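PDB 1G0D: protein-glutamine gamma-glutamyltransferase 2 from Pagrus major, which catalyses calcium-dependent cross-linking of proteins by joining glutamine side chains to lysine side chains or other primary amines, and probably binds GTP. Local coordinates for residues A[272-275]-A[276-280]. Residues are numbered along the deposited sequence; the frame is centred on the assembly and turned at random.
Sequences CWVF and AAVAC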
loop_
_atom_site.group_PDB
_atom_site.type_symbol
_atom_site.label_atom_id
_atom_site.label_comp_id
_atom_site.label_asym_id
_atom_site.label_seq_id
_atom_site.Cartn_x
_atom_site.Cartn_y
_atom_site.Cartn_z
ATOM N N CYS A 272 -7.708 1.891 -3.923
ATOM C CA CYS A 272 -7.123 1.544 -2.630
ATOM C C CYS A 272 -5.739 0.910 -2.552
ATOM O O CYS A 272 -4.906 1.433 -1.813
ATOM C CB CYS A 272 -8.119 0.784 -1.753
ATOM S SG CYS A 272 -8.317 -0.904 -2.102
ATOM N N TRP A 273 -5.439 -0.155 -3.286
ATOM C CA TRP A 273 -4.078 -0.729 -3.194
ATOM C C TRP A 273 -2.962 0.165 -3.806
ATOM O O TRP A 273 -1.792 0.023 -3.443
ATOM C CB TRP A 273 -4.011 -2.147 -3.802
ATOM C CG TRP A 273 -4.000 -2.095 -5.252
ATOM C CD1 TRP A 273 -2.908 -1.995 -6.063
ATOM C CD2 TRP A 273 -5.143 -1.977 -6.098
ATOM N NE1 TRP A 273 -3.299 -1.807 -7.359
ATOM C CE2 TRP A 273 -4.673 -1.791 -7.411
ATOM C CE3 TRP A 273 -6.525 -2.005 -5.873
ATOM C CZ2 TRP A 273 -5.539 -1.632 -8.500
ATOM C CZ3 TRP A 273 -7.376 -1.849 -6.941
ATOM C CH2 TRP A 273 -6.883 -1.664 -8.239
ATOM N N VAL A 274 -3.297 1.068 -4.733
ATOM C CA VAL A 274 -2.297 1.987 -5.304
ATOM C C VAL A 274 -1.935 3.127 -4.312
ATOM O O VAL A 274 -0.815 3.658 -4.345
ATOM C CB VAL A 274 -2.814 2.652 -6.591
ATOM C CG1 VAL A 274 -1.773 3.569 -7.128
ATOM C CG2 VAL A 274 -3.102 1.644 -7.608
ATOM N N PHE A 275 -2.889 3.492 -3.442
ATOM C CA PHE A 275 -2.720 4.530 -2.410
ATOM C C PHE A 275 -1.827 3.928 -1.334
ATOM O O PHE A 275 -0.948 4.584 -0.812
ATOM C CB PHE A 275 -4.033 4.857 -1.674
ATOM C CG PHE A 275 -5.085 5.493 -2.510
ATOM C CD1 PHE A 275 -4.761 6.166 -3.682
ATOM C CD2 PHE A 275 -6.434 5.311 -2.173
ATOM C CE1 PHE A 275 -5.758 6.629 -4.523
ATOM C CE2 PHE A 275 -7.461 5.767 -3.003
ATOM C CZ PHE A 275 -7.124 6.425 -4.182
ATOM N N ALA A 276 -2.110 2.683 -0.960
ATOM C CA ALA A 276 -1.343 2.007 0.071
ATOM C C ALA A 276 0.115 1.822 -0.375
ATOM O O ALA A 276 1.032 2.182 0.375
ATOM C CB ALA A 276 -1.980 0.686 0.393
ATOM N N ALA A 277 0.330 1.286 -1.582
ATOM C CA ALA A 277 1.674 1.095 -2.126
ATOM C C ALA A 277 2.413 2.408 -2.174
ATOM O O ALA A 277 3.544 2.453 -1.769
ATOM C CB ALA A 277 1.606 0.566 -3.473
ATOM N N VAL A 278 1.798 3.484 -2.667
ATOM C CA VAL A 278 2.482 4.790 -2.708
ATOM C C VAL A 278 2.756 5.275 -1.270
ATOM O O VAL A 278 3.750 5.938 -1.009
ATOM C CB VAL A 278 1.622 5.838 -3.474
ATOM C CG1 VAL A 278 2.166 7.230 -3.324
ATOM C CG2 VAL A 278 1.565 5.487 -4.909
ATOM N N ALA A 279 1.887 4.948 -0.318
ATOM C CA ALA A 279 2.103 5.361 1.089
ATOM C C ALA A 279 3.307 4.604 1.593
ATOM O O ALA A 279 4.153 5.165 2.283
ATOM C CB ALA A 279 0.869 5.023 2.002
ATOM N N CYS A 280 3.369 3.319 1.252
ATOM C CA CYS A 280 4.478 2.488 1.656
ATOM C C CYS A 280 5.793 3.013 1.146
ATOM O O CYS A 280 6.737 3.056 1.897
ATOM C CB CYS A 280 4.309 1.085 1.133
ATOM S SG CYS A 280 5.436 -0.099 1.842
#
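V278 holds CG1 anti to its backbone N (chi1 170°), which places CG2 beside that N and over V274 O, one turn earlier; V274, likewise with CG1 anti to its N (chi1 180°), brings that methyl to 4.4 Å from V278 CG2. The two valines thus form an i to i+4 pair along helix 272-286, and L232 and I255 touch both of them. Four successive i to i+4 bonds link the first two turns of the helix. A276 N reaches C272 O at 3.2 Å and A277 N reaches W273 O at 3.1 Å, both nearly straight, whereas A279 N to F275 O, at 2.9 Å, is more bent (142° at the hydrogen). V278 N donates to V274 O from above the carbonyl plane, so that oxygen meets both the amide and the CG2 methyl of one residue. A277 CB lies 3.4 Å from W273 O, and A279 CB the same distance from F275 O. The F275 side chain touches P356 and T357, while the indole of W273 meets Y515 edge-to-face. C272, H332 and D355 are the catalytic residues, and the side chains of C272 and H332 are about 3 Å apart at their nearest atoms. The C272 carbonyl is held by A276 N in the first i to i+4 bond of the helix, and the N-terminal end of this buried helix, as in papain-like enzymes, presents the sulfur-bearing side chain to the rest of the triad.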